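Local coordinates for phosphoserine phosphatase RsbX (Bacillus subtilis, PDB 3W42), which dephosphorylates the stressosome protein RsbS and so acts as a negative regulator of sigma-B activity in the general stress response, at residues I2-N7 and Q11-Q16; A67-D70 and E76-N79; V110-H115 and E120-L125; R164-K169 and N178-Y183. All blocks are in the same frame, centred on the assembly; numbering follows the deposited sequence.

Contact 1: residues I2-N7 and Q11-Q16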
loop_
_atom_site.group_PDB
_atom_site.type_symbol
_atom_site.label_atom_id
_atom_site.label_comp_id
_atom_site.label_asym_id
_atom_site.label_seq_id
_atom_site.Cartn_x
_atom_site.Cartn_y
_atom_site.Cartn_z
ATOM N N ILE A 2 -3.010 -1.708 -14.767
ATOM C CA ILE A 2 -4.061 -1.171 -13.892
ATOM C C ILE A 2 -5.079 -2.225 -13.619
ATOM O O ILE A 2 -5.521 -2.922 -14.523
ATOM C CB ILE A 2 -4.729 0.031 -14.517
ATOM C CG1 ILE A 2 -3.747 1.167 -14.639
ATOM C CG2 ILE A 2 -5.990 0.419 -13.732
ATOM C CD1 ILE A 2 -4.352 2.440 -15.250
ATOM N N GLN A 3 -5.498 -2.361 -12.367
ATOM C CA GLN A 3 -6.550 -3.235 -11.991
ATOM C C GLN A 3 -7.581 -2.490 -11.140
ATOM O O GLN A 3 -7.196 -1.844 -10.152
ATOM C CB GLN A 3 -5.972 -4.461 -11.301
ATOM C CG GLN A 3 -7.120 -5.360 -10.941
ATOM C CD GLN A 3 -6.792 -6.570 -10.183
ATOM O OE1 GLN A 3 -5.647 -6.981 -10.019
ATOM N NE2 GLN A 3 -7.882 -7.177 -9.666
ATOM N N VAL A 4 -8.851 -2.574 -11.480
ATOM C CA VAL A 4 -9.910 -1.875 -10.752
ATOM C C VAL A 4 -10.862 -2.882 -10.144
ATOM O O VAL A 4 -11.052 -3.980 -10.693
ATOM C CB VAL A 4 -10.674 -0.908 -11.633
ATOM C CG1 VAL A 4 -9.746 0.219 -12.056
ATOM C CG2 VAL A 4 -11.336 -1.561 -12.848
ATOM N N GLU A 5 -11.443 -2.549 -8.988
ATOM C CA GLU A 5 -12.461 -3.358 -8.364
ATOM C C GLU A 5 -13.439 -2.444 -7.664
ATOM O O GLU A 5 -13.098 -1.296 -7.350
ATOM C CB GLU A 5 -11.865 -4.349 -7.347
ATOM C CG GLU A 5 -10.867 -5.386 -7.972
ATOM C CD GLU A 5 -11.425 -6.415 -8.946
ATOM O OE1 GLU A 5 -10.597 -7.073 -9.695
ATOM O OE2 GLU A 5 -12.670 -6.607 -9.046
ATOM N N GLU A 6 -14.656 -2.920 -7.426
ATOM C CA GLU A 6 -15.644 -2.142 -6.695
ATOM C C GLU A 6 -16.647 -3.050 -6.018
ATOM O O GLU A 6 -17.057 -4.071 -6.620
ATOM C CB GLU A 6 -16.422 -1.251 -7.683
ATOM C CG GLU A 6 -17.433 -0.340 -7.013
ATOM C CD GLU A 6 -17.981 0.752 -7.897
ATOM O OE1 GLU A 6 -17.544 0.888 -9.013
ATOM O OE2 GLU A 6 -18.820 1.598 -7.409
ATOM N N ASN A 7 -17.091 -2.654 -4.853
ATOM C CA ASN A 7 -18.237 -3.236 -4.208
ATOM C C ASN A 7 -19.066 -2.124 -3.588
ATOM O O ASN A 7 -18.826 -0.953 -3.887
ATOM C CB ASN A 7 -17.902 -4.412 -3.310
ATOM C CG ASN A 7 -17.188 -4.016 -2.046
ATOM O OD1 ASN A 7 -17.098 -2.831 -1.685
ATOM N ND2 ASN A 7 -16.611 -4.996 -1.386
ATOM N N GLN A 11 -14.325 1.424 -3.769
ATOM C CA GLN A 11 -13.774 1.250 -5.101
ATOM C C GLN A 11 -12.268 1.405 -5.034
ATOM O O GLN A 11 -11.782 2.294 -4.310
ATOM C CB GLN A 11 -14.426 2.053 -6.196
ATOM C CG GLN A 11 -14.227 3.492 -6.095
ATOM C CD GLN A 11 -14.632 4.319 -7.271
ATOM O OE1 GLN A 11 -13.865 5.364 -7.398
ATOM N NE2 GLN A 11 -15.842 4.106 -7.883
ATOM N N THR A 12 -11.556 0.543 -5.733
ATOM C CA THR A 12 -10.121 0.532 -5.679
ATOM C C THR A 12 -9.487 0.514 -7.093
ATOM O O THR A 12 -10.114 0.078 -8.070
ATOM C CB THR A 12 -9.563 -0.644 -4.889
ATOM O OG1 THR A 12 -9.962 -1.889 -5.501
ATOM C CG2 THR A 12 -10.031 -0.651 -3.427
ATOM N N LEU A 13 -8.261 0.952 -7.139
ATOM C CA LEU A 13 -7.443 0.925 -8.347
ATOM C C LEU A 13 -6.021 0.625 -7.937
ATOM O O LEU A 13 -5.498 1.303 -7.031
ATOM C CB LEU A 13 -7.600 2.230 -9.107
ATOM C CG LEU A 13 -6.824 2.339 -10.455
ATOM C CD1 LEU A 13 -7.542 3.338 -11.347
ATOM C CD2 LEU A 13 -5.381 2.732 -10.235
ATOM N N VAL A 14 -5.414 -0.357 -8.573
ATOM C CA VAL A 14 -4.005 -0.669 -8.381
ATOM C C VAL A 14 -3.269 -0.314 -9.674
ATOM O O VAL A 14 -3.719 -0.736 -10.774
ATOM C CB VAL A 14 -3.758 -2.127 -8.056
ATOM C CG1 VAL A 14 -2.236 -2.380 -7.871
ATOM C CG2 VAL A 14 -4.600 -2.575 -6.940
ATOM N N TYR A 15 -2.186 0.427 -9.583
ATOM C CA TYR A 15 -1.312 0.794 -10.687
ATOM C C TYR A 15 0.049 0.237 -10.393
ATOM O O TYR A 15 0.574 0.400 -9.278
ATOM C CB TYR A 15 -1.239 2.313 -10.774
ATOM C CG TYR A 15 -0.250 2.837 -11.846
ATOM C CD1 TYR A 15 1.157 2.820 -11.593
ATOM C CD2 TYR A 15 -0.673 3.321 -13.004
ATOM C CE1 TYR A 15 2.108 3.159 -12.568
ATOM C CE2 TYR A 15 0.326 3.758 -13.993
ATOM C CZ TYR A 15 1.669 3.629 -13.746
ATOM O OH TYR A 15 2.610 4.059 -14.714
ATOM N N GLN A 16 0.689 -0.391 -11.396
ATOM C CA GLN A 16 2.081 -0.744 -11.259
ATOM C C GLN A 16 2.776 -0.636 -12.591
ATOM O O GLN A 16 2.252 -1.123 -13.614
ATOM C CB GLN A 16 2.250 -2.173 -10.714
ATOM C CG GLN A 16 3.703 -2.521 -10.450
ATOM C CD GLN A 16 3.850 -3.802 -9.760
ATOM O OE1 GLN A 16 3.862 -4.854 -10.431
ATOM N NE2 GLN A 16 4.044 -3.798 -8.464
HETATM O O HOH W 1 -8.259 -2.729 -7.530
#

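Contact 2: residues A67-D70 and E76-N79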
loop_
_atom_site.group_PDB
_atom_site.type_symbol
_atom_site.label_atom_id
_atom_site.label_comp_id
_atom_site.label_asym_id
_atom_site.label_seq_id
_atom_site.Cartn_x
_atom_site.Cartn_y
_atom_site.Cartn_z
ATOM N N ALA A 67 -4.493 -13.189 5.785
ATOM C CA ALA A 67 -5.299 -11.966 5.728
ATOM C C ALA A 67 -6.195 -11.817 6.964
ATOM O O ALA A 67 -6.564 -10.705 7.310
ATOM C CB ALA A 67 -6.117 -11.963 4.521
ATOM N N SER A 68 -6.680 -12.934 7.524
ATOM C CA SER A 68 -7.592 -12.808 8.682
ATOM C C SER A 68 -6.896 -12.394 9.954
ATOM O O SER A 68 -7.587 -11.975 10.907
ATOM C CB SER A 68 -8.342 -14.149 8.948
ATOM O OG SER A 68 -7.466 -15.127 9.442
ATOM N N GLU A 69 -5.581 -12.478 10.010
ATOM C CA GLU A 69 -4.853 -12.059 11.227
ATOM C C GLU A 69 -4.800 -10.557 11.357
ATOM O O GLU A 69 -4.995 -9.813 10.386
ATOM C CB GLU A 69 -3.431 -12.677 11.221
ATOM C CG GLU A 69 -3.487 -14.216 11.262
ATOM C CD GLU A 69 -2.128 -14.897 11.421
ATOM O OE1 GLU A 69 -1.078 -14.199 11.443
ATOM O OE2 GLU A 69 -2.157 -16.143 11.564
ATOM N N ASP A 70 -4.455 -10.080 12.527
ATOM C CA ASP A 70 -4.237 -8.625 12.699
ATOM C C ASP A 70 -2.995 -8.181 11.949
ATOM O O ASP A 70 -2.068 -8.929 11.691
ATOM C CB ASP A 70 -4.208 -8.265 14.107
ATOM C CG ASP A 70 -3.146 -8.869 14.752
ATOM O OD1 ASP A 70 -3.196 -10.066 15.047
ATOM O OD2 ASP A 70 -2.102 -8.272 14.897
ATOM N N GLU A 76 4.717 -9.355 11.145
ATOM C CA GLU A 76 5.790 -10.133 11.776
ATOM C C GLU A 76 6.074 -11.427 11.007
ATOM O O GLU A 76 7.253 -11.795 10.919
ATOM C CB GLU A 76 5.422 -10.392 13.248
ATOM C CG GLU A 76 6.361 -11.361 13.902
ATOM C CD GLU A 76 7.834 -10.991 13.918
ATOM O OE1 GLU A 76 8.224 -9.755 13.602
ATOM O OE2 GLU A 76 8.624 -11.894 14.236
ATOM N N ARG A 77 5.067 -12.068 10.452
ATOM C CA ARG A 77 5.344 -13.173 9.575
ATOM C C ARG A 77 6.207 -12.727 8.399
ATOM O O ARG A 77 7.096 -13.458 7.939
ATOM C CB ARG A 77 4.046 -13.807 9.034
ATOM C CG ARG A 77 3.195 -14.484 10.078
ATOM C CD ARG A 77 1.986 -15.141 9.435
ATOM N NE ARG A 77 1.097 -15.788 10.370
ATOM C CZ ARG A 77 1.196 -17.043 10.786
ATOM N NH1 ARG A 77 2.211 -17.818 10.442
ATOM N NH2 ARG A 77 0.248 -17.545 11.575
ATOM N N CYS A 78 5.840 -11.581 7.842
ATOM C CA CYS A 78 6.622 -11.000 6.748
ATOM C C CYS A 78 8.064 -10.761 7.168
ATOM O O CYS A 78 8.996 -11.145 6.445
ATOM C CB CYS A 78 6.007 -9.707 6.271
ATOM S SG CYS A 78 4.393 -9.930 5.443
ATOM N N ASN A 79 8.264 -10.190 8.365
ATOM C CA ASN A 79 9.608 -9.970 8.836
ATOM C C ASN A 79 10.421 -11.272 8.946
ATOM O O ASN A 79 11.549 -11.356 8.510
ATOM C CB ASN A 79 9.541 -9.300 10.205
ATOM C CG ASN A 79 10.867 -8.760 10.644
ATOM O OD1 ASN A 79 11.590 -8.185 9.877
ATOM N ND2 ASN A 79 11.233 -9.077 11.893
#

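Contact 3: residues V110-H115 and E120-L125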
loop_
_atom_site.group_PDB
_atom_site.type_symbol
_atom_site.label_atom_id
_atom_site.label_comp_id
_atom_site.label_asym_id
_atom_site.label_seq_id
_atom_site.Cartn_x
_atom_site.Cartn_y
_atom_site.Cartn_z
ATOM N N VAL A 110 7.234 2.855 2.218
ATOM C CA VAL A 110 5.980 2.777 1.521
ATOM C C VAL A 110 4.978 3.612 2.276
ATOM O O VAL A 110 4.803 3.448 3.509
ATOM C CB VAL A 110 5.495 1.262 1.409
ATOM C CG1 VAL A 110 4.160 1.182 0.686
ATOM C CG2 VAL A 110 6.545 0.426 0.709
ATOM N N ARG A 111 4.384 4.595 1.635
ATOM C CA ARG A 111 3.598 5.631 2.291
ATOM C C ARG A 111 2.105 5.371 2.183
ATOM O O ARG A 111 1.637 4.796 1.208
ATOM C CB ARG A 111 3.911 6.968 1.694
ATOM C CG ARG A 111 5.431 7.401 1.711
ATOM C CD ARG A 111 6.044 7.301 3.034
ATOM N NE ARG A 111 5.477 8.216 4.003
ATOM C CZ ARG A 111 5.820 9.501 4.170
ATOM N NH1 ARG A 111 6.875 9.991 3.484
ATOM N NH2 ARG A 111 5.179 10.250 5.067
ATOM N N PHE A 112 1.375 5.822 3.178
ATOM C CA PHE A 112 -0.065 5.718 3.242
ATOM C C PHE A 112 -0.620 7.071 3.643
ATOM O O PHE A 112 -0.160 7.695 4.612
ATOM C CB PHE A 112 -0.478 4.672 4.306
ATOM C CG PHE A 112 -1.939 4.570 4.613
ATOM C CD1 PHE A 112 -2.926 4.484 3.638
ATOM C CD2 PHE A 112 -2.371 4.432 5.940
ATOM C CE1 PHE A 112 -4.247 4.289 3.982
ATOM C CE2 PHE A 112 -3.676 4.246 6.292
ATOM C CZ PHE A 112 -4.647 4.179 5.309
ATOM N N ILE A 113 -1.611 7.548 2.879
ATOM C CA ILE A 113 -2.290 8.792 3.148
ATOM C C ILE A 113 -3.779 8.551 3.019
ATOM O O ILE A 113 -4.216 8.061 1.962
ATOM C CB ILE A 113 -1.843 9.942 2.115
ATOM C CG1 ILE A 113 -0.316 10.124 2.101
ATOM C CG2 ILE A 113 -2.591 11.212 2.522
ATOM C CD1 ILE A 113 0.434 9.287 1.132
ATOM N N LEU A 114 -4.549 8.871 4.037
ATOM C CA LEU A 114 -6.018 8.770 4.007
ATOM C C LEU A 114 -6.567 10.170 4.252
ATOM O O LEU A 114 -6.294 10.800 5.255
ATOM C CB LEU A 114 -6.519 7.726 4.983
ATOM C CG LEU A 114 -8.070 7.488 4.987
ATOM C CD1 LEU A 114 -8.407 5.985 5.260
ATOM C CD2 LEU A 114 -8.816 8.480 5.871
ATOM N N HIS A 115 -7.328 10.658 3.277
ATOM C CA HIS A 115 -7.938 11.994 3.249
ATOM C C HIS A 115 -9.389 11.859 3.615
ATOM O O HIS A 115 -10.117 11.113 3.018
ATOM C CB HIS A 115 -7.869 12.580 1.802
ATOM C CG HIS A 115 -8.617 13.880 1.638
ATOM N ND1 HIS A 115 -8.154 15.100 2.057
ATOM C CD2 HIS A 115 -9.878 14.103 1.240
ATOM C CE1 HIS A 115 -9.076 16.028 1.891
ATOM N NE2 HIS A 115 -10.163 15.422 1.428
ATOM N N GLU A 120 -9.279 16.406 7.424
ATOM C CA GLU A 120 -8.351 15.644 8.247
ATOM C C GLU A 120 -7.598 14.616 7.388
ATOM O O GLU A 120 -8.093 14.086 6.399
ATOM C CB GLU A 120 -9.214 14.963 9.313
ATOM C CG GLU A 120 -8.669 13.890 10.209
ATOM C CD GLU A 120 -9.802 13.365 11.134
ATOM O OE1 GLU A 120 -10.311 14.185 11.963
ATOM O OE2 GLU A 120 -10.203 12.169 11.020
ATOM N N SER A 121 -6.334 14.566 7.547
ATOM C CA SER A 121 -5.695 13.473 6.831
ATOM C C SER A 121 -4.962 12.632 7.879
ATOM O O SER A 121 -4.385 13.164 8.890
ATOM C CB SER A 121 -4.718 14.061 5.838
ATOM O OG SER A 121 -3.700 14.816 6.507
ATOM N N PHE A 122 -4.890 11.364 7.641
ATOM C CA PHE A 122 -3.981 10.452 8.310
ATOM C C PHE A 122 -2.805 10.276 7.379
ATOM O O PHE A 122 -2.986 9.791 6.255
ATOM C CB PHE A 122 -4.657 9.144 8.603
ATOM C CG PHE A 122 -3.714 8.157 9.283
ATOM C CD1 PHE A 122 -3.083 8.478 10.458
ATOM C CD2 PHE A 122 -3.367 6.962 8.656
ATOM C CE1 PHE A 122 -2.152 7.608 11.073
ATOM C CE2 PHE A 122 -2.516 6.039 9.305
ATOM C CZ PHE A 122 -1.919 6.357 10.516
ATOM N N TYR A 123 -1.616 10.655 7.805
ATOM C CA TYR A 123 -0.452 10.719 6.930
ATOM C C TYR A 123 0.767 10.469 7.809
ATOM O O TYR A 123 1.588 11.374 8.081
ATOM C CB TYR A 123 -0.349 12.064 6.204
ATOM C CG TYR A 123 0.626 12.083 5.023
ATOM C CD1 TYR A 123 1.559 11.103 4.694
ATOM C CD2 TYR A 123 0.510 13.160 4.180
ATOM C CE1 TYR A 123 2.396 11.299 3.513
ATOM C CE2 TYR A 123 1.314 13.372 3.059
ATOM C CZ TYR A 123 2.265 12.407 2.745
ATOM O OH TYR A 123 3.105 12.450 1.624
ATOM N N PRO A 124 0.943 9.234 8.247
ATOM C CA PRO A 124 2.045 8.932 9.106
ATOM C C PRO A 124 3.405 9.163 8.459
ATOM O O PRO A 124 3.573 8.908 7.277
ATOM C CB PRO A 124 1.841 7.453 9.492
ATOM C CG PRO A 124 1.038 6.928 8.382
ATOM C CD PRO A 124 0.118 8.037 7.989
ATOM N N LEU A 125 4.383 9.526 9.254
ATOM C CA LEU A 125 5.747 9.567 8.790
ATOM C C LEU A 125 6.232 8.171 8.543
ATOM O O LEU A 125 5.797 7.191 9.162
ATOM C CB LEU A 125 6.649 10.184 9.845
ATOM C CG LEU A 125 6.397 11.653 10.068
ATOM C CD1 LEU A 125 7.451 12.088 11.091
ATOM C CD2 LEU A 125 6.440 12.428 8.694
HETATM O O HOH W 2 3.193 6.985 5.310
#

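Contact 4: residues R164-K169 and N178-Y183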
loop_
_atom_site.group_PDB
_atom_site.type_symbol
_atom_site.label_atom_id
_atom_site.label_comp_id
_atom_site.label_asym_id
_atom_site.label_seq_id
_atom_site.Cartn_x
_atom_site.Cartn_y
_atom_site.Cartn_z
ATOM N N ARG A 164 -2.018 14.928 -0.936
ATOM C CA ARG A 164 -3.322 15.188 -0.329
ATOM C C ARG A 164 -4.203 15.926 -1.307
ATOM O O ARG A 164 -5.393 15.692 -1.355
ATOM C CB ARG A 164 -3.128 16.022 0.928
ATOM C CG ARG A 164 -2.631 15.289 2.136
ATOM C CD ARG A 164 -2.468 16.291 3.263
ATOM N NE ARG A 164 -2.082 15.643 4.504
ATOM C CZ ARG A 164 -1.531 16.248 5.538
ATOM N NH1 ARG A 164 -1.317 17.564 5.506
ATOM N NH2 ARG A 164 -1.238 15.524 6.626
ATOM N N SER A 165 -3.643 16.859 -2.068
ATOM C CA SER A 165 -4.450 17.624 -2.990
ATOM C C SER A 165 -5.096 16.749 -4.082
ATOM O O SER A 165 -6.203 16.992 -4.505
ATOM C CB SER A 165 -3.611 18.766 -3.600
ATOM O OG SER A 165 -2.633 18.330 -4.535
ATOM N N HIS A 166 -4.331 15.733 -4.547
ATOM C CA HIS A 166 -4.865 14.863 -5.554
ATOM C C HIS A 166 -6.034 14.067 -4.994
ATOM O O HIS A 166 -7.032 13.819 -5.676
ATOM C CB HIS A 166 -3.749 13.925 -6.081
ATOM C CG HIS A 166 -2.690 14.658 -6.823
ATOM N ND1 HIS A 166 -2.761 14.796 -8.184
ATOM C CD2 HIS A 166 -1.589 15.281 -6.397
ATOM C CE1 HIS A 166 -1.705 15.499 -8.565
ATOM N NE2 HIS A 166 -0.960 15.815 -7.514
ATOM N N LEU A 167 -5.884 13.573 -3.767
ATOM C CA LEU A 167 -6.972 12.824 -3.093
ATOM C C LEU A 167 -8.164 13.722 -2.894
ATOM O O LEU A 167 -9.288 13.278 -3.088
ATOM C CB LEU A 167 -6.493 12.291 -1.754
ATOM C CG LEU A 167 -5.363 11.240 -1.817
ATOM C CD1 LEU A 167 -4.935 10.903 -0.382
ATOM C CD2 LEU A 167 -5.811 10.003 -2.440
ATOM N N LYS A 168 -7.959 14.962 -2.461
ATOM C CA LYS A 168 -9.082 15.846 -2.165
ATOM C C LYS A 168 -9.876 16.145 -3.433
ATOM O O LYS A 168 -11.086 16.094 -3.449
ATOM C CB LYS A 168 -8.537 17.104 -1.582
ATOM C CG LYS A 168 -9.589 18.159 -1.359
ATOM C CD LYS A 168 -9.038 19.367 -0.525
ATOM C CE LYS A 168 -10.120 20.407 -0.350
ATOM N NZ LYS A 168 -9.685 21.454 0.593
ATOM N N LYS A 169 -9.169 16.505 -4.523
ATOM C CA LYS A 169 -9.855 16.950 -5.746
ATOM C C LYS A 169 -10.591 15.807 -6.481
ATOM O O LYS A 169 -11.624 16.042 -7.114
ATOM C CB LYS A 169 -8.908 17.663 -6.666
ATOM C CG LYS A 169 -8.478 18.978 -6.099
ATOM C CD LYS A 169 -7.654 19.781 -7.003
ATOM C CE LYS A 169 -6.446 19.032 -7.178
ATOM N NZ LYS A 169 -5.399 19.816 -7.926
ATOM N N ASN A 178 -5.646 9.276 -12.829
ATOM C CA ASN A 178 -5.340 10.128 -13.953
ATOM C C ASN A 178 -4.666 11.413 -13.511
ATOM O O ASN A 178 -3.760 11.949 -14.193
ATOM C CB ASN A 178 -6.583 10.343 -14.793
ATOM C CG ASN A 178 -7.023 9.107 -15.564
ATOM O OD1 ASN A 178 -8.234 9.000 -15.915
ATOM N ND2 ASN A 178 -6.132 8.160 -15.774
ATOM N N SER A 179 -5.063 11.930 -12.336
ATOM C CA SER A 179 -4.467 13.138 -11.761
ATOM C C SER A 179 -2.978 12.992 -11.500
ATOM O O SER A 179 -2.232 13.995 -11.505
ATOM C CB SER A 179 -5.202 13.440 -10.459
ATOM O OG SER A 179 -4.834 14.643 -9.867
ATOM N N LEU A 180 -2.524 11.771 -11.247
ATOM C CA LEU A 180 -1.129 11.450 -10.955
ATOM C C LEU A 180 -0.308 11.103 -12.160
ATOM O O LEU A 180 0.878 10.801 -12.016
ATOM C CB LEU A 180 -1.107 10.233 -9.967
ATOM C CG LEU A 180 -1.711 10.500 -8.572
ATOM C CD1 LEU A 180 -1.855 9.181 -7.828
ATOM C CD2 LEU A 180 -0.955 11.497 -7.788
ATOM N N LYS A 181 -0.885 11.175 -13.371
ATOM C CA LYS A 181 -0.188 10.635 -14.536
ATOM C C LYS A 181 1.161 11.310 -14.741
ATOM O O LYS A 181 2.109 10.602 -15.176
ATOM C CB LYS A 181 -1.053 10.834 -15.763
ATOM C CG LYS A 181 -0.336 10.440 -17.009
ATOM C CD LYS A 181 -1.128 10.370 -18.235
ATOM C CE LYS A 181 -0.238 9.791 -19.389
ATOM N NZ LYS A 181 0.827 10.763 -19.929
ATOM N N MET A 182 1.337 12.605 -14.464
ATOM C CA MET A 182 2.601 13.246 -14.759
ATOM C C MET A 182 3.748 12.642 -14.005
ATOM O O MET A 182 4.895 12.811 -14.383
ATOM C CB MET A 182 2.530 14.732 -14.556
ATOM C CG MET A 182 2.467 15.180 -13.098
ATOM S SD MET A 182 2.996 16.848 -12.730
ATOM C CE MET A 182 4.754 16.705 -13.128
ATOM N N TYR A 183 3.506 11.973 -12.891
ATOM C CA TYR A 183 4.528 11.371 -12.031
ATOM C C TYR A 183 4.891 9.979 -12.448
ATOM O O TYR A 183 5.750 9.342 -11.838
ATOM C CB TYR A 183 4.035 11.425 -10.563
ATOM C CG TYR A 183 3.541 12.732 -10.155
ATOM C CD1 TYR A 183 4.377 13.807 -10.030
ATOM C CD2 TYR A 183 2.191 12.912 -9.977
ATOM C CE1 TYR A 183 3.927 15.062 -9.657
ATOM C CE2 TYR A 183 1.659 14.159 -9.623
ATOM C CZ TYR A 183 2.513 15.221 -9.514
ATOM O OH TYR A 183 1.973 16.442 -9.143
HETATM O O HOH W 3 -7.204 14.782 -8.348
#

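Contact 1: residues I2-N7 and Q11-Q16
Ile2 lies across Leu13 and Tyr15 on the face of the sheet that also carries Val4, Glu6 and Gln11. Its CB sits near the backbone oxygen of Val14. Beyond it the two branches part. CG2, anti to the backbone N, reaches Leu13, with CG2 of Ile2 3.9 Å from CG of Leu13. CG1, beside the backbone N (chi1 -65°), heads for the Tyr15 ring and comes 4.1 Å from CD2 of Tyr15. Val4, directly across from Leu13, adds its own methyl: Val4 CG1 is 3.9 Å from Leu13 CD1. Leu13 is thus touched by both residues.

The strands form an antiparallel beta hairpin, and strand 2-6 is an outermost strand of one sheet of the PPM-type alpha-beta beta-alpha sandwich. Strand 10-17 is bonded on its far side to strand 191-198. Gln3 pairs with Val14, and Val14 N gives a 2.8 Å bond to Gln3 O. Glu5 pairs with Thr12 in the same way, with Thr12 N 2.9 Å from Glu5 O. CA-H...O contacts lie between these bonds.

On the face of Gln3, Glu5, Thr12 and Val14, one water donates to Gln3 O and is hydrogen-bonded to Thr12 OG1. In the conformers described, which may not be the only ones, Gln3 NE2 donates a hydrogen bond to Glu5 OE1 at 2.7 Å. In the conformer described, Gln11 runs side by side with Glu6, with amide and carboxylate planes 81° apart. Its OE1 is bonded to Val173 N, at the start of helix 173-179.

Contact 2: residues A67-D70 and E76-N79
Glu69 sets its carboxylate against the side edge of the Arg77 guanidinium, and the two groups form a bidentate salt bridge. It spans the first turns of helix 71-81, from the loop before the helix to a residue within it. This is one of the helical parts of the PPM-type phosphatase sandwich, and the contact lies at the surface. Asp70, at the N-cap position, caps the backbone N of Ser73 with OD2.

Arg77 uses two different nitrogens, one for each oxygen. NE of Arg77 donates to OE1 of Glu69 at 2.9 Å, and the bond is essentially straight. OE1 lies close to the guanidinium plane. The approach to the acid is less regular, because NE comes to OE1 on the syn side but 30° out of the carboxylate plane. The second bond is more bent: its angle at the hydrogen is 154°. OE2 accepts this hydrogen bond on its syn lone pair. The two flat groups are turned 38° against each other, so the pair is not coplanar.

Both chains are stretched out. Arg77 runs extended from CG to NE, and Glu69 is extended beyond CG, which lets the charged ends meet while the CA atoms of Glu69 and Arg77 stay 10.4 Å apart. The side chains cross at about a right angle.

Each group has a further partner. Ser73 OG is hydrogen-bonded to Glu69 OE1, and Tyr66 makes a cation-pi contact with Arg77. Two bonds should fix the rotation of the guanidinium. The shorter of them joins Arg77 NH2 to Glu69 OE2 at 2.8 Å.

Contact 3: residues V110-H115 and E120-L125
Ile113 presses its CG1 over the centre of the Tyr123 ring, 3.3 Å from the ring centroid and 12° off the normal. This is a close CH-pi contact. Ile113 CD1 stays against the same ring, nearest CE1 of Tyr123. Arg111 reaches Tyr123 too, with NH2 of Arg111 3.4 Å from CE1 of Tyr123.

On the other face of the sheet Phe112 and Phe122 meet. CE2 of Phe112 meets the edge of the Phe122 ring, 3.6 Å from CD2 of Phe122. The ring planes are 73° apart. CD of Pro124 sits above one face of the Phe122 ring, over its centre.

The backbone sets these positions. Leu114 and Phe122 form an antiparallel hydrogen-bonded pair, with Leu114 N 2.9 Å from Phe122 O and the return bond, from Phe122 N to Leu114 O, 2.8 Å. This beta hairpin ends one sheet of the phosphatase sandwich, and strand 111-115 is bonded on its other side to strand 150-154.

Further along, the Arg111 chain folds back at chi2 and chi3, which brings Arg111 NH2 within 3.0 Å of Pro124 O. A water accepts hydrogen bonds from Arg111 NE and Phe112 N and donates one to Pro124 O. In the next shell His141 stacks on Phe122, and helix 163-169 packs on Ile113 and Tyr123.

Pro124 has no amide hydrogen to continue the pairing. Past Phe122, the guanidinium and the water join the chains in place of direct backbone bonds. Pro124 O accepts from both, and the arginine charge probably polarises that carbonyl.

Contact 4: residues R164-K169 and N178-Y183
With chi1 at -67°, CG of His166 lies beside the backbone N and anti to the carbonyl carbon, and the ring leaves helix 163-169 toward Ser179. Ser179 answers with OG anti to its backbone N (chi1 -174°), which carries the hydroxyl to the edge of the imidazole. The contact joins helix 163-169 to the end of helix 173-179 and the 3-10 turn after it. These helices belong to one helical layer of the PPM-type sandwich.

His166 ND1 and Ser179 OG form a hydrogen bond of 2.7 Å. OG lies near the ring plane, and either atom could be the donor. At the other ring nitrogen, a weak bond of 3.4 Å links His166 NE2 to Tyr183 OH. The two rings come from opposite directions with their planes 83° apart. His166 CE1 lies in the plane of the tyrosine ring, at its edge.

Leu180 packs on a face of the ring. Its CD2 is offset toward the rim, 3.9 Å from the His166 ring centroid. The imidazole is therefore held by polar atoms at its edge and by a methyl group on one face. Two bonded nitrogens should limit its rotation, although the weak tyrosine bond probably adds little.

Val160, in the loop before helix 163-169, touches both His166 and Tyr183. The Tyr183 ring also has a cover from its own turn: CG of Met182 is above one face, over the centre.

A water completes the link between the helices. It donates to His166 O at 2.8 Å and is also hydrogen-bonded to Ser179 OG at 2.8 Å.

Overall arrangement
From the N terminus the four contacts follow in series; none nests in or crosses another. Contact 1 closes the first hairpin at one border of the six-stranded sheet. Contact 2 comes next, after helix 49-65, and ties a loop to helix 71-81, in the helical layer opposite that of contact 4. Contact 3 closes a second hairpin at the opposite border of the sheet that holds contact 1; their centres are about 19 Å apart. Contact 4 closes the segment that holds most of helix 173-179, tying helix 163-169 to its end and the following 3-10 turn. It touches contact 3, where Leu167 packs on Ile113. Contacts 2 and 4 lie on opposite sides of the chain's centre.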